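Long-range contacts in insecticidal Delta-Endotoxin Cry8Ea1 (Bacillus Thuringiensis, PDB 3EB7), which kills larvae of the soil pest Holotrichia parallela, probably by inserting its helical domain into gut-cell membranes to form pores: residues L78-Y82 against I111-F116; D217-L221 against A236-R240. All blocks are in the same frame, centred on the assembly; numbering follows the deposited sequence.

Overall arrangement
Both contacts involve the helical bundle of this three-domain Cry toxin, but they do different jobs. Interaction 1 (78-82 against 111-116) joins two consecutive helices within the bundle, 65-93 and 99-119, about 28 Å from the centre of the chain. Interaction 2 (217-221 against 236-240) lies only about 5 Å from that centre, where the last helix of the bundle, 198-220, meets the chain leading into the β-rich part. Their centres are about 26 Å apart and their nearest atoms about 12 Å, so they do not touch, and they follow one another in series along the chain. The first is mainly apolar and aromatic, with no hydrogen bond across it, whereas the second combines apolar packing with a salt bridge.

Interaction 1: residues L78-Y82 against I111-F116; sequences LGNNY and ILDSLF
This is an antiparallel helix-helix packing inside the α-helical bundle of a three-domain Cry toxin, between helices 65-93 and 99-119, which form a helical hairpin. Both segments are regular α-helix, with phi/psi near -65/-40. Their axes approach to 10.3 Å, run at 163° to each other and have a signed crossing angle of -163°. The CA atoms of Asn81 and Leu112, 6.8 Å apart, set the register, and 364 Å² is buried in total.

Leu112 (m, t) points at the facing helix and is central to the interface. Its CD2 lies 3.8 Å from Asn81 CB and 3.7 Å from Tyr82 CD1, while its CD1 makes a CH-pi contact 3.9 Å from the centroid of the Tyr82 ring, 7° off the normal. Leu78 (t, p) does the equivalent in the other direction: its CD1 stands over a face of the Phe116 ring, 4.1 Å from the centroid, and also touches Leu115 CB at 3.8 Å. The two aromatic rings meet rim to rim, with centroids 6.0 Å apart and planes at 74°.

At the more open margin, Asn81 ND2 bonds to Gly77 O one turn back, leaving the amide in van der Waals contact with Ile111 and Leu115. Helix 133-153 covers the other flank, where His143 stacks on Phe116 and Leu142 touches both rings; Trp41 and helix 26-40 add to the surroundings of Tyr82. At the ring-to-ring meeting point, Tyr82 OH reaches to 3.3 Å from Phe116 CE1, and Tyr82 CE1 to 3.5 Å from Phe116 CZ.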
ATOM      1  N   LEU A  78     -23.297  10.027 -12.106  1.00 29.68           N
ATOM      2  CA  LEU A  78     -22.332   9.095 -12.697  1.00 29.27           C
ATOM      3  C   LEU A  78     -22.676   7.675 -12.249  1.00 28.91           C
ATOM      4  O   LEU A  78     -22.490   6.710 -12.988  1.00 29.13           O
ATOM      5  CB  LEU A  78     -20.934   9.469 -12.210  1.00 28.76           C
ATOM      6  CG  LEU A  78     -19.631   9.001 -12.857  1.00 30.19           C
ATOM      7  CD1 LEU A  78     -19.414   9.535 -14.275  1.00 27.27           C
ATOM      8  CD2 LEU A  78     -18.444   9.442 -11.950  1.00 31.25           C
ATOM      9  N   GLY A  79     -23.167   7.563 -11.019  1.00 28.38           N
ATOM     10  CA  GLY A  79     -23.636   6.312 -10.481  1.00 28.16           C
ATOM     11  C   GLY A  79     -24.836   5.767 -11.207  1.00 28.22           C
ATOM     12  O   GLY A  79     -24.874   4.585 -11.513  1.00 28.37           O
ATOM     13  N   ASN A  80     -25.818   6.625 -11.476  1.00 27.97           N
ATOM     14  CA  ASN A  80     -26.994   6.235 -12.248  1.00 28.78           C
ATOM     15  C   ASN A  80     -26.592   5.756 -13.632  1.00 28.61           C
ATOM     16  O   ASN A  80     -27.120   4.771 -14.127  1.00 28.77           O
ATOM     17  CB  ASN A  80     -28.012   7.396 -12.353  1.00 28.76           C
ATOM     18  CG  ASN A  80     -28.585   7.808 -10.988  1.00 31.92           C
ATOM     19  OD1 ASN A  80     -28.846   6.965 -10.107  1.00 31.87           O
ATOM     20  ND2 ASN A  80     -28.773   9.112 -10.806  1.00 31.96           N
ATOM     21  N   ASN A  81     -25.653   6.470 -14.253  1.00 28.47           N
ATOM     22  CA  ASN A  81     -25.135   6.099 -15.566  1.00 28.20           C
ATOM     23  C   ASN A  81     -24.280   4.831 -15.573  1.00 27.90           C
ATOM     24  O   ASN A  81     -24.219   4.134 -16.583  1.00 27.76           O
ATOM     25  CB  ASN A  81     -24.384   7.280 -16.180  1.00 28.47           C
ATOM     26  CG  ASN A  81     -25.326   8.320 -16.760  1.00 29.22           C
ATOM     27  OD1 ASN A  81     -26.008   8.065 -17.752  1.00 33.43           O
ATOM     28  ND2 ASN A  81     -25.382   9.478 -16.141  1.00 26.85           N
ATOM     29  N   TYR A  82     -23.625   4.548 -14.449  1.00 27.52           N
ATOM     30  CA  TYR A  82     -22.925   3.288 -14.249  1.00 28.08           C
ATOM     31  C   TYR A  82     -23.838   2.064 -14.143  1.00 28.68           C
ATOM     32  O   TYR A  82     -23.452   0.998 -14.605  1.00 28.36           O
ATOM     33  CB  TYR A  82     -22.017   3.364 -13.031  1.00 27.34           C
ATOM     34  CG  TYR A  82     -20.561   3.555 -13.393  1.00 28.04           C
ATOM     35  CD1 TYR A  82     -19.934   4.804 -13.237  1.00 25.31           C
ATOM     36  CD2 TYR A  82     -19.802   2.473 -13.900  1.00 27.12           C
ATOM     37  CE1 TYR A  82     -18.586   4.972 -13.580  1.00 24.23           C
ATOM     38  CE2 TYR A  82     -18.480   2.618 -14.228  1.00 25.86           C
ATOM     39  CZ  TYR A  82     -17.876   3.869 -14.070  1.00 26.89           C
ATOM     40  OH  TYR A  82     -16.563   3.998 -14.407  1.00 28.75           O
ATOM     41  N   ILE A 111     -21.033   7.713 -22.999  1.00 28.23           N
ATOM     42  CA  ILE A 111     -21.653   8.641 -22.038  1.00 28.80           C
ATOM     43  C   ILE A 111     -20.821   8.718 -20.761  1.00 28.12           C
ATOM     44  O   ILE A 111     -20.623   9.800 -20.220  1.00 28.40           O
ATOM     45  CB  ILE A 111     -23.150   8.277 -21.725  1.00 29.42           C
ATOM     46  CG1 ILE A 111     -24.068   8.710 -22.893  1.00 29.52           C
ATOM     47  CG2 ILE A 111     -23.598   8.846 -20.353  1.00 29.31           C
ATOM     48  CD1 ILE A 111     -25.360   7.921 -22.998  1.00 28.82           C
ATOM     49  N   LEU A 112     -20.316   7.586 -20.277  1.00 27.54           N
ATOM     50  CA  LEU A 112     -19.468   7.617 -19.074  1.00 26.79           C
ATOM     51  C   LEU A 112     -18.188   8.385 -19.316  1.00 26.09           C
ATOM     52  O   LEU A 112     -17.854   9.287 -18.556  1.00 25.75           O
ATOM     53  CB  LEU A 112     -19.189   6.222 -18.515  1.00 26.68           C
ATOM     54  CG  LEU A 112     -20.388   5.684 -17.742  1.00 27.58           C
ATOM     55  CD1 LEU A 112     -20.186   4.227 -17.489  1.00 26.95           C
ATOM     56  CD2 LEU A 112     -20.639   6.482 -16.420  1.00 26.76           C
ATOM     57  N   ASP A 113     -17.513   8.071 -20.412  1.00 26.17           N
ATOM     58  CA  ASP A 113     -16.221   8.681 -20.720  1.00 25.54           C
ATOM     59  C   ASP A 113     -16.415  10.197 -20.811  1.00 24.92           C
ATOM     60  O   ASP A 113     -15.683  10.997 -20.229  1.00 23.80           O
ATOM     61  CB  ASP A 113     -15.644   8.060 -22.006  1.00 25.52           C
ATOM     62  CG  ASP A 113     -14.363   8.736 -22.465  1.00 26.54           C
ATOM     63  OD1 ASP A 113     -14.295   9.196 -23.613  1.00 28.46           O
ATOM     64  OD2 ASP A 113     -13.418   8.839 -21.671  1.00 30.70           O
ATOM     65  N   SER A 114     -17.462  10.588 -21.493  1.00 25.42           N
ATOM     66  CA  SER A 114     -17.770  12.002 -21.648  1.00 26.67           C
ATOM     67  C   SER A 114     -18.012  12.716 -20.315  1.00 26.17           C
ATOM     68  O   SER A 114     -17.563  13.834 -20.131  1.00 26.35           O
ATOM     69  CB  SER A 114     -18.950  12.182 -22.600  1.00 26.59           C
ATOM     70  OG  SER A 114     -19.737  13.274 -22.184  1.00 29.67           O
ATOM     71  N   LEU A 115     -18.691  12.045 -19.386  1.00 26.66           N
ATOM     72  CA  LEU A 115     -18.976  12.574 -18.044  1.00 26.58           C
ATOM     73  C   LEU A 115     -17.693  12.677 -17.194  1.00 26.77           C
ATOM     74  O   LEU A 115     -17.439  13.681 -16.496  1.00 26.98           O
ATOM     75  CB  LEU A 115     -19.998  11.642 -17.368  1.00 27.13           C
ATOM     76  CG  LEU A 115     -21.528  11.856 -17.268  1.00 26.88           C
ATOM     77  CD1 LEU A 115     -22.092  13.014 -18.033  1.00 25.66           C
ATOM     78  CD2 LEU A 115     -22.289  10.581 -17.552  1.00 25.86           C
ATOM     79  N   PHE A 116     -16.857  11.649 -17.275  1.00 26.26           N
ATOM     80  CA  PHE A 116     -15.569  11.676 -16.616  1.00 26.08           C
ATOM     81  C   PHE A 116     -14.760  12.862 -17.067  1.00 26.85           C
ATOM     82  O   PHE A 116     -14.293  13.622 -16.237  1.00 28.24           O
ATOM     83  CB  PHE A 116     -14.813  10.370 -16.818  1.00 24.76           C
ATOM     84  CG  PHE A 116     -15.222   9.311 -15.876  1.00 22.90           C
ATOM     85  CD1 PHE A 116     -15.807   8.142 -16.337  1.00 22.34           C
ATOM     86  CD2 PHE A 116     -15.030   9.481 -14.493  1.00 21.48           C
ATOM     87  CE1 PHE A 116     -16.189   7.136 -15.432  1.00 23.33           C
ATOM     88  CE2 PHE A 116     -15.396   8.498 -13.585  1.00 19.90           C
ATOM     89  CZ  PHE A 116     -15.985   7.323 -14.043  1.00 22.16           C
TER

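Interaction 2: residues D217-L221 against A236-R240; sequences DIMTL and AQLTR
Leu238 (m, t) reaches across to the C-terminal part of helix 198-220 and lies against Asp217 and Thr220, with its CD1 3.6 Å from Asp217 CG and its CD2 3.7 Å from Thr220 CG2. Residues 236-238 are extended (phi -90° to -128°, psi 114° to 149°). Thr239 (-101/-11) then turns the chain, and Arg240 returns to an open, polyproline-II-like conformation (-56/145). Residues 217-219 are helical, and Leu221 N bonds to Ile218 O at 3.1 Å. CA atoms are nearest for Asp217 with Leu238 (7.4 Å) and for Leu221 with Ala236 (7.8 Å); 245 Å² is buried.

Beside the leucine, Arg240 folds back with chi1 at 86° and presents one edge of its guanidinium to the Asp217 carboxylate (chi1 m). Arg240 NE donates to Asp217 OD1 at 2.9 Å and NH2 to Asp217 OD2 at 2.7 Å, a bidentate salt bridge; NH2 is also hydrogen-bonded to His414. At the opposite end of the contact, Leu221 CD2 meets Ala236 CB at 4.2 Å, and Leu18 of helix 2-20 touches both residues.

Ser436 holds Leu238 N and Gly472 pairs with the Arg240 backbone, so the connecting chain is tied to the β-rich part as well. A bidentate Asp-Arg salt bridge flanked by a leucine thus joins the last helix of the bundle to the chain beyond it, at the junction between helical and β domains in the three-domain Cry toxin fold.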
ATOM      1  N   ASP A 217      -2.357   3.614  -2.614  1.00 20.54           N
ATOM      2  CA  ASP A 217      -2.502   2.165  -2.919  1.00 21.80           C
ATOM      3  C   ASP A 217      -3.299   1.915  -4.198  1.00 22.02           C
ATOM      4  O   ASP A 217      -2.914   1.063  -5.003  1.00 22.31           O
ATOM      5  CB  ASP A 217      -3.116   1.366  -1.735  1.00 22.40           C
ATOM      6  CG  ASP A 217      -2.110   1.167  -0.546  1.00 26.33           C
ATOM      7  OD1 ASP A 217      -0.890   1.538  -0.728  1.00 28.07           O
ATOM      8  OD2 ASP A 217      -2.530   0.655   0.552  1.00 23.66           O
ATOM      9  N   ILE A 218      -4.401   2.640  -4.418  1.00 21.68           N
ATOM     10  CA  ILE A 218      -5.147   2.403  -5.672  1.00 21.75           C
ATOM     11  C   ILE A 218      -4.410   2.980  -6.909  1.00 21.34           C
ATOM     12  O   ILE A 218      -4.414   2.402  -7.980  1.00 21.25           O
ATOM     13  CB  ILE A 218      -6.654   2.874  -5.632  1.00 21.87           C
ATOM     14  CG1 ILE A 218      -7.435   2.237  -6.785  1.00 21.33           C
ATOM     15  CG2 ILE A 218      -6.775   4.400  -5.687  1.00 19.78           C
ATOM     16  CD1 ILE A 218      -7.384   0.717  -6.794  1.00 22.78           C
ATOM     17  N   MET A 219      -3.775   4.123  -6.728  1.00 21.55           N
ATOM     18  CA  MET A 219      -3.009   4.764  -7.779  1.00 21.12           C
ATOM     19  C   MET A 219      -1.871   3.842  -8.247  1.00 20.69           C
ATOM     20  O   MET A 219      -1.591   3.753  -9.433  1.00 20.71           O
ATOM     21  CB  MET A 219      -2.525   6.136  -7.264  1.00 21.03           C
ATOM     22  CG  MET A 219      -1.607   6.904  -8.205  1.00 22.69           C
ATOM     23  SD  MET A 219       0.143   6.542  -7.870  1.00 28.25           S
ATOM     24  CE  MET A 219       0.258   6.651  -6.106  1.00 27.88           C
ATOM     25  N   THR A 220      -1.237   3.131  -7.310  1.00 21.13           N
ATOM     26  CA  THR A 220      -0.146   2.190  -7.613  1.00 20.81           C
ATOM     27  C   THR A 220      -0.582   1.161  -8.672  1.00 20.95           C
ATOM     28  O   THR A 220       0.240   0.692  -9.471  1.00 20.55           O
ATOM     29  CB  THR A 220       0.371   1.459  -6.312  1.00 20.77           C
ATOM     30  OG1 THR A 220       0.760   2.425  -5.349  1.00 21.82           O
ATOM     31  CG2 THR A 220       1.583   0.583  -6.591  1.00 21.60           C
ATOM     32  N   LEU A 221      -1.874   0.831  -8.698  1.00 20.90           N
ATOM     33  CA  LEU A 221      -2.367  -0.216  -9.595  1.00 21.06           C
ATOM     34  C   LEU A 221      -2.701   0.308 -11.008  1.00 21.61           C
ATOM     35  O   LEU A 221      -2.892  -0.492 -11.945  1.00 20.13           O
ATOM     36  CB  LEU A 221      -3.569  -0.934  -8.963  1.00 21.74           C
ATOM     37  CG  LEU A 221      -3.380  -1.487  -7.533  1.00 22.28           C
ATOM     38  CD1 LEU A 221      -4.680  -2.029  -7.013  1.00 23.61           C
ATOM     39  CD2 LEU A 221      -2.350  -2.617  -7.543  1.00 23.60           C
ATOM     40  N   ALA A 236       0.400  -8.250  -8.540  1.00 28.25           N
ATOM     41  CA  ALA A 236       1.030  -7.054  -7.934  1.00 27.32           C
ATOM     42  C   ALA A 236       1.212  -7.147  -6.393  1.00 26.27           C
ATOM     43  O   ALA A 236       0.427  -7.766  -5.711  1.00 25.07           O
ATOM     44  CB  ALA A 236       0.267  -5.751  -8.312  1.00 27.06           C
ATOM     45  N   GLN A 237       2.256  -6.502  -5.877  1.00 25.20           N
ATOM     46  CA  GLN A 237       2.553  -6.493  -4.445  1.00 24.25           C
ATOM     47  C   GLN A 237       2.741  -5.066  -3.971  1.00 22.86           C
ATOM     48  O   GLN A 237       3.497  -4.308  -4.574  1.00 22.55           O
ATOM     49  CB  GLN A 237       3.869  -7.248  -4.177  1.00 23.51           C
ATOM     50  CG  GLN A 237       3.970  -8.567  -4.894  1.00 25.80           C
ATOM     51  CD  GLN A 237       5.007  -9.470  -4.303  1.00 25.08           C
ATOM     52  OE1 GLN A 237       4.911  -9.864  -3.142  1.00 27.19           O
ATOM     53  NE2 GLN A 237       6.014  -9.801  -5.087  1.00 25.43           N
ATOM     54  N   LEU A 238       2.112  -4.715  -2.852  1.00 22.42           N
ATOM     55  CA  LEU A 238       2.362  -3.413  -2.194  1.00 20.92           C
ATOM     56  C   LEU A 238       3.275  -3.661  -1.025  1.00 19.94           C
ATOM     57  O   LEU A 238       2.864  -4.305  -0.069  1.00 19.24           O
ATOM     58  CB  LEU A 238       1.051  -2.773  -1.712  1.00 21.54           C
ATOM     59  CG  LEU A 238      -0.046  -2.566  -2.756  1.00 21.98           C
ATOM     60  CD1 LEU A 238      -1.304  -1.977  -2.121  1.00 24.54           C
ATOM     61  CD2 LEU A 238       0.445  -1.646  -3.836  1.00 24.04           C
ATOM     62  N   THR A 239       4.504  -3.125  -1.086  1.00 20.01           N
ATOM     63  CA  THR A 239       5.529  -3.447  -0.093  1.00 19.67           C
ATOM     64  C   THR A 239       5.741  -2.408   0.973  1.00 19.43           C
ATOM     65  O   THR A 239       6.432  -2.672   1.949  1.00 18.98           O
ATOM     66  CB  THR A 239       6.910  -3.793  -0.720  1.00 20.63           C
ATOM     67  OG1 THR A 239       7.422  -2.657  -1.444  1.00 20.54           O
ATOM     68  CG2 THR A 239       6.843  -5.104  -1.591  1.00 17.53           C
ATOM     69  N   ARG A 240       5.160  -1.222   0.788  1.00 19.51           N
ATOM     70  CA  ARG A 240       5.231  -0.159   1.813  1.00 18.64           C
ATOM     71  C   ARG A 240       4.710  -0.626   3.168  1.00 19.17           C
ATOM     72  O   ARG A 240       3.757  -1.421   3.248  1.00 18.29           O
ATOM     73  CB  ARG A 240       4.452   1.083   1.364  1.00 17.55           C
ATOM     74  CG  ARG A 240       2.935   1.078   1.687  1.00 18.01           C
ATOM     75  CD  ARG A 240       2.090   0.116   0.853  1.00 17.26           C
ATOM     76  NE  ARG A 240       0.668   0.085   1.255  1.00 15.10           N
ATOM     77  CZ  ARG A 240       0.185  -0.581   2.311  1.00 18.02           C
ATOM     78  NH1 ARG A 240       1.008  -1.278   3.113  1.00 16.84           N
ATOM     79  NH2 ARG A 240      -1.128  -0.552   2.581  1.00 14.49           N
TER